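Local coordinates for protein aldehyde dehydrogenase 12 (Zea mays, PDB 6D97) that oxidises L-glutamate gamma-semialdehyde to glutamate with NAD+, the last step of proline catabolism in plants, at residues Lys116-Leu121 / Leu237-Gly242; Ala168-Ala172 / Ser182-Arg186; Asn380-Ile384 / Asn425-Val429. All coordinates share one frame; numbering follows the deposited sequence.

Contact 1: Lys116-Leu121 / Leu237-Gly242; sequences KAAHML and LLHDCG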
# COMPACT_ATOMS: atom_id res chain seq x y z
N LYS A 116 4.58 16.82 21.70
CA LYS A 116 4.54 17.49 22.99
C LYS A 116 3.52 16.84 23.91
O LYS A 116 3.78 16.64 25.11
CB LYS A 116 4.22 18.97 22.80
CG LYS A 116 5.38 19.81 22.29
CD LYS A 116 4.96 21.24 22.05
CE LYS A 116 5.21 21.64 20.61
NZ LYS A 116 4.00 22.23 19.97
N ALA A 117 2.35 16.48 23.38
CA ALA A 117 1.31 15.85 24.20
C ALA A 117 1.73 14.46 24.65
O ALA A 117 1.50 14.09 25.81
CB ALA A 117 -0.01 15.80 23.43
N ALA A 118 2.32 13.67 23.76
CA ALA A 118 2.78 12.33 24.13
C ALA A 118 3.82 12.39 25.25
O ALA A 118 3.81 11.55 26.15
CB ALA A 118 3.34 11.59 22.92
N HIS A 119 4.71 13.37 25.20
CA HIS A 119 5.72 13.50 26.25
C HIS A 119 5.08 13.93 27.56
O HIS A 119 5.51 13.50 28.64
CB HIS A 119 6.81 14.49 25.83
CG HIS A 119 7.91 14.63 26.84
ND1 HIS A 119 8.08 15.76 27.60
CD2 HIS A 119 8.89 13.77 27.21
CE1 HIS A 119 9.12 15.60 28.40
NE2 HIS A 119 9.63 14.40 28.18
N MET A 120 4.05 14.77 27.49
CA MET A 120 3.36 15.19 28.70
C MET A 120 2.59 14.03 29.32
O MET A 120 2.72 13.75 30.52
CB MET A 120 2.42 16.35 28.39
CG MET A 120 3.11 17.70 28.40
SD MET A 120 3.72 18.15 30.03
CE MET A 120 2.19 18.51 30.89
N LEU A 121 1.80 13.32 28.51
CA LEU A 121 1.05 12.17 29.01
C LEU A 121 1.96 11.09 29.56
O LEU A 121 1.52 10.30 30.40
CB LEU A 121 0.17 11.59 27.90
CG LEU A 121 -1.28 12.06 27.77
CD1 LEU A 121 -2.09 11.03 27.00
CD2 LEU A 121 -1.91 12.33 29.13
N LEU A 237 -4.40 20.46 28.39
CA LEU A 237 -3.06 19.98 28.07
C LEU A 237 -2.76 20.19 26.59
O LEU A 237 -1.68 20.67 26.23
CB LEU A 237 -2.93 18.51 28.46
CG LEU A 237 -1.65 17.69 28.25
CD1 LEU A 237 -1.76 16.40 29.06
CD2 LEU A 237 -1.33 17.36 26.78
N LEU A 238 -3.70 19.82 25.72
CA LEU A 238 -3.46 19.94 24.28
C LEU A 238 -3.24 21.39 23.88
O LEU A 238 -2.41 21.68 23.01
CB LEU A 238 -4.64 19.33 23.51
CG LEU A 238 -4.70 17.80 23.47
CD1 LEU A 238 -6.05 17.32 22.96
CD2 LEU A 238 -3.57 17.25 22.61
N HIS A 239 -3.98 22.31 24.49
CA HIS A 239 -3.75 23.73 24.23
C HIS A 239 -2.34 24.14 24.66
O HIS A 239 -1.67 24.89 23.94
CB HIS A 239 -4.79 24.58 24.95
CG HIS A 239 -6.14 24.57 24.30
ND1 HIS A 239 -7.31 24.62 25.02
CD2 HIS A 239 -6.50 24.51 23.00
CE1 HIS A 239 -8.34 24.60 24.19
NE2 HIS A 239 -7.88 24.53 22.96
N ASP A 240 -1.88 23.65 25.81
CA ASP A 240 -0.51 23.91 26.23
C ASP A 240 0.51 23.30 25.28
O ASP A 240 1.65 23.77 25.23
CB ASP A 240 -0.28 23.38 27.65
CG ASP A 240 -0.90 24.26 28.71
OD1 ASP A 240 -1.44 25.33 28.34
OD2 ASP A 240 -0.85 23.89 29.90
N CYS A 241 0.13 22.26 24.54
CA CYS A 241 1.02 21.62 23.58
C CYS A 241 0.91 22.21 22.18
O CYS A 241 1.61 21.74 21.28
CB CYS A 241 0.76 20.11 23.54
SG CYS A 241 1.20 19.25 25.07
N GLY A 242 0.05 23.20 21.98
CA GLY A 242 -0.01 23.93 20.73
C GLY A 242 -1.27 23.73 19.92
O GLY A 242 -1.34 24.27 18.80
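C241 meets K116 and A117 where the end of helix 105-121 crosses the C-terminal turn of helix 229-240. The latter helix connects two parallel strands of the Rossmann-type nucleotide-binding domain and finishes in a Schellman motif, in which G242 takes a positive phi. The site is a worked example of two helices joined by one polar bond and a buried apolar patch.

The polar part is a single hydrogen bond. K116 NZ donates to C241 O at 2.8 Å, reaching the oxygen from above the carbonyl plane, 39° out of it, with a C=O...N angle of 140°. The hydrocarbon part of the lysine passes C241, and bends at its last two torsions bring the amine to the oxygen. A positive charge at the carbonyl end of a helix would probably be favourable, since the helix dipole is negative there.

The apolar part is made chiefly by the sulfur and two leucines. C241 SG lies against the helix backbone, 3.4 Å from A117 N, and M120 CG comes to the same sulfur at 4.1 Å. The methyl of A117 meets two leucine branches, its CB 3.9 Å from both L237 CD2 and L238 CD2. L237 carries CG anti to its backbone N (chi1 180°), which sends both methyls across to helix 105-121, where its side chain and that of L121 cross at about a right angle.

Around this patch, F29 packs on M120 and L237, while L206 and L209 of helix 203-214 cover L238. H119, which does not touch helix 229-240, stacks its ring on H119 of the second subunit. At the base of the lysine, K116 CB rests 3.7 Å from C241 CB.

Contact 2: Ala168-Ala172 / Ser182-Arg186; sequences ARSFA and SNGYR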
# COMPACT_ATOMS: atom_id res chain seq x y z
N ALA A 168 -1.78 11.84 4.98
CA ALA A 168 -2.24 12.46 3.74
C ALA A 168 -1.48 11.97 2.52
O ALA A 168 -1.52 12.63 1.47
CB ALA A 168 -2.14 13.98 3.85
N ARG A 169 -0.77 10.85 2.63
CA ARG A 169 -0.18 10.20 1.47
C ARG A 169 -1.25 9.95 0.42
O ARG A 169 -2.38 9.57 0.73
CB ARG A 169 0.47 8.88 1.91
CG ARG A 169 1.08 8.01 0.83
CD ARG A 169 1.51 6.69 1.47
NE ARG A 169 2.16 5.76 0.55
CZ ARG A 169 3.44 5.41 0.62
NH1 ARG A 169 4.21 5.91 1.58
NH2 ARG A 169 3.95 4.55 -0.25
N SER A 170 -0.90 10.21 -0.84
CA SER A 170 -1.77 9.98 -1.98
C SER A 170 -1.09 9.03 -2.95
O SER A 170 0.12 8.78 -2.87
CB SER A 170 -2.11 11.30 -2.68
OG SER A 170 -0.95 11.95 -3.17
N PHE A 171 -1.87 8.48 -3.87
CA PHE A 171 -1.32 7.65 -4.94
C PHE A 171 -1.61 8.30 -6.28
O PHE A 171 -2.42 9.22 -6.39
CB PHE A 171 -1.85 6.21 -4.88
CG PHE A 171 -3.34 6.09 -5.06
CD1 PHE A 171 -4.18 6.14 -3.96
CD2 PHE A 171 -3.88 5.90 -6.32
CE1 PHE A 171 -5.55 6.01 -4.12
CE2 PHE A 171 -5.25 5.77 -6.49
CZ PHE A 171 -6.08 5.83 -5.38
N ALA A 172 -0.90 7.83 -7.31
CA ALA A 172 -1.12 8.33 -8.66
C ALA A 172 -0.88 7.19 -9.64
O ALA A 172 -0.16 6.23 -9.34
CB ALA A 172 -0.21 9.53 -8.97
N SER A 182 -3.59 10.54 -13.09
CA SER A 182 -4.69 10.62 -12.14
C SER A 182 -4.20 10.38 -10.73
O SER A 182 -3.35 9.52 -10.49
CB SER A 182 -5.79 9.62 -12.49
OG SER A 182 -5.29 8.29 -12.51
N ASN A 183 -4.75 11.14 -9.78
CA ASN A 183 -4.29 11.13 -8.40
C ASN A 183 -5.45 10.87 -7.45
O ASN A 183 -6.54 11.41 -7.64
CB ASN A 183 -3.62 12.47 -8.03
CG ASN A 183 -2.48 12.82 -8.95
OD1 ASN A 183 -2.68 13.20 -10.10
ND2 ASN A 183 -1.26 12.70 -8.45
N GLY A 184 -5.20 10.06 -6.43
CA GLY A 184 -6.19 9.83 -5.40
C GLY A 184 -5.77 10.36 -4.04
O GLY A 184 -4.76 9.91 -3.49
N TYR A 185 -6.52 11.31 -3.50
CA TYR A 185 -6.18 11.97 -2.25
C TYR A 185 -7.16 11.59 -1.15
O TYR A 185 -8.26 11.09 -1.40
CB TYR A 185 -6.18 13.50 -2.41
CG TYR A 185 -5.06 14.04 -3.26
CD1 TYR A 185 -3.82 14.35 -2.70
CD2 TYR A 185 -5.24 14.26 -4.63
CE1 TYR A 185 -2.80 14.86 -3.47
CE2 TYR A 185 -4.22 14.77 -5.41
CZ TYR A 185 -3.00 15.06 -4.83
OH TYR A 185 -1.99 15.56 -5.61
N ARG A 186 -6.75 11.85 0.09
CA ARG A 186 -7.62 11.75 1.25
C ARG A 186 -8.03 13.18 1.61
O ARG A 186 -7.23 13.95 2.14
CB ARG A 186 -6.93 11.06 2.43
CG ARG A 186 -6.37 9.69 2.12
CD ARG A 186 -7.40 8.77 1.51
NE ARG A 186 -8.62 8.70 2.31
CZ ARG A 186 -9.68 7.97 2.00
NH1 ARG A 186 -9.68 7.25 0.89
NH2 ARG A 186 -10.75 7.98 2.78
O HOH W 1 -3.88 12.05 0.34
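F171 and G184 are the hydrogen-bonded pair of an antiparallel beta hairpin formed by strands 170-174 and 180-187. F171 N donates to G184 O at 3.2 Å, in the carbonyl plane, and G184 N returns a straighter bond to F171 O at 2.9 Å (163° at the hydrogen). Next along, A172 and N183 form a non-hydrogen-bonded pair, where A172 CA approaches S182 O at 3.1 Å in a CA-H...O contact.

The F171 ring folds back over its partner strand because CG stands between the backbone N and the carbonyl carbon (chi1 62°). One ring face thereby lies over G184 CA, 4.2 Å from the centroid, a CH-pi contact. S170 turns to the other side of the sheet, its OG 3.5 Å from Y185 CE1. Where the strands part, a water donates to A168 O and accepts from R186 N.

Strand 526-533 flanks 180-187, and strand 170-174 pairs antiparallel with a strand of the third subunit, where R169 of that chain makes a cation-pi contact with F171. Such a sheet, continued across an interface, is typical of the oligomerisation domain of aldehyde dehydrogenases.

Contact 3: Asn380-Ile384 / Asn425-Val429; sequences NLLKI and NFELV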
# COMPACT_ATOMS: atom_id res chain seq x y z
N ASN A 380 -35.19 -13.46 34.61
CA ASN A 380 -35.80 -13.79 33.33
C ASN A 380 -35.07 -14.93 32.64
O ASN A 380 -35.70 -15.81 32.05
CB ASN A 380 -35.82 -12.55 32.42
CG ASN A 380 -36.86 -11.54 32.84
OD1 ASN A 380 -37.83 -11.88 33.52
ND2 ASN A 380 -36.68 -10.30 32.41
N LEU A 381 -33.73 -14.94 32.72
CA LEU A 381 -32.97 -16.05 32.15
C LEU A 381 -33.24 -17.35 32.90
O LEU A 381 -33.32 -18.42 32.30
CB LEU A 381 -31.48 -15.72 32.17
CG LEU A 381 -31.00 -14.63 31.21
CD1 LEU A 381 -29.57 -14.25 31.50
CD2 LEU A 381 -31.13 -15.13 29.79
N LEU A 382 -33.40 -17.26 34.23
CA LEU A 382 -33.60 -18.46 35.04
C LEU A 382 -34.94 -19.13 34.79
O LEU A 382 -35.12 -20.28 35.22
CB LEU A 382 -33.44 -18.12 36.52
CG LEU A 382 -32.00 -17.81 36.94
CD1 LEU A 382 -31.94 -17.36 38.39
CD2 LEU A 382 -31.11 -19.02 36.71
N LYS A 383 -35.88 -18.46 34.12
CA LYS A 383 -37.12 -19.12 33.73
C LYS A 383 -36.88 -20.18 32.66
O LYS A 383 -37.76 -21.02 32.43
CB LYS A 383 -38.13 -18.09 33.21
CG LYS A 383 -38.58 -17.08 34.25
CD LYS A 383 -39.36 -15.94 33.62
CE LYS A 383 -39.85 -14.96 34.67
NZ LYS A 383 -40.47 -13.75 34.06
N ILE A 384 -35.72 -20.17 32.02
CA ILE A 384 -35.42 -21.07 30.92
C ILE A 384 -35.02 -22.43 31.48
O ILE A 384 -34.26 -22.52 32.45
CB ILE A 384 -34.32 -20.47 30.03
CG1 ILE A 384 -34.80 -19.14 29.44
CG2 ILE A 384 -33.90 -21.45 28.95
CD1 ILE A 384 -33.69 -18.28 28.87
N ASN A 425 -36.15 -16.87 23.69
CA ASN A 425 -34.98 -17.08 24.53
C ASN A 425 -33.75 -16.42 23.92
O ASN A 425 -32.92 -15.85 24.64
CB ASN A 425 -34.72 -18.57 24.73
CG ASN A 425 -35.77 -19.23 25.57
OD1 ASN A 425 -36.55 -18.58 26.27
ND2 ASN A 425 -35.80 -20.56 25.53
N PHE A 426 -33.61 -16.47 22.59
CA PHE A 426 -32.42 -15.93 21.96
C PHE A 426 -32.29 -14.43 22.19
O PHE A 426 -31.23 -13.93 22.58
CB PHE A 426 -32.43 -16.24 20.46
CG PHE A 426 -31.19 -15.78 19.75
CD1 PHE A 426 -30.05 -16.57 19.75
CD2 PHE A 426 -31.14 -14.54 19.12
CE1 PHE A 426 -28.90 -16.15 19.13
CE2 PHE A 426 -29.99 -14.12 18.49
CZ PHE A 426 -28.86 -14.92 18.50
N GLU A 427 -33.37 -13.68 21.92
CA GLU A 427 -33.34 -12.23 22.11
C GLU A 427 -33.05 -11.87 23.57
O GLU A 427 -32.32 -10.90 23.83
CB GLU A 427 -34.67 -11.61 21.67
CG GLU A 427 -34.98 -11.67 20.18
CD GLU A 427 -35.27 -13.07 19.70
OE1 GLU A 427 -35.64 -13.91 20.52
OE2 GLU A 427 -35.12 -13.35 18.50
N LEU A 428 -33.57 -12.63 24.52
CA LEU A 428 -33.25 -12.41 25.93
C LEU A 428 -31.78 -12.74 26.23
O LEU A 428 -31.08 -11.96 26.89
CB LEU A 428 -34.18 -13.24 26.82
CG LEU A 428 -33.97 -13.14 28.32
CD1 LEU A 428 -34.32 -11.76 28.82
CD2 LEU A 428 -34.77 -14.21 29.05
N VAL A 429 -31.30 -13.91 25.78
CA VAL A 429 -29.94 -14.36 26.09
C VAL A 429 -28.91 -13.42 25.47
O VAL A 429 -27.89 -13.08 26.11
CB VAL A 429 -29.75 -15.83 25.63
CG1 VAL A 429 -28.26 -16.20 25.49
CG2 VAL A 429 -30.46 -16.78 26.59
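L428 reaches from helix 425-429 to the end of helix 371-382, its fork astride N380 CB, which lies 3.9 Å from CD2 and 4.0 Å from CD1. With CG anti to the backbone N (chi1 179°), the leucine is directed outward to N380, and CD2 also comes to 3.5 Å from N380 O. L381 continues this apolar seam: its CD2 touches L428 CG, at 3.8 Å, and V429 CG2, at 3.7 Å, crossing the valine at about a right angle.

Both helices belong to the alpha/beta architecture of the domain built on the mixed sheet that contains strand 437-443, probably the catalytic domain as in other family members. L381 also rests on F437 and V439 of that strand, so it joins the helix pair to the sheet.

A mixed contact closes the other end. I384 and the N425 amide lie alongside, running antiparallel, I384 CG1 lying 3.7 Å from N425 OD1, while ND2 of the amide is held by E419 O. I384 CD1 goes on to touch V429 CG2 and L428 CD2, both at 4.2 Å. A glycine here would probably open a gap beside V429 and L428 and strip the N425 amide of its hydrocarbon neighbour.

Within segment 380-384, K383 NZ donates to N380 OD1 from 23° off the carbonyl plane, a bond that steadies the amide end of N380.

The three contacts illustrate how one chain divides its work among separate units. Along the sequence, contact 2 falls between the segments of contact 1, and contact 3 follows both. Contact 1 packs a helix that links strands of the parallel nucleotide-binding sheet against helix 105-121; contact 2 forms part of the three-stranded antiparallel sheet; contact 3 lies beside the seven-stranded mixed sheet. Contacts 1 and 2 are about 30 Å apart, centre to centre, and the centre of contact 3 lies about 49 and 52 Å from theirs, across the chain's centre. None touches another: contacts 1 and 3 pack within one chain, contact 1 with another subunit at its edge, while contact 2 extends a sheet into the tetramer.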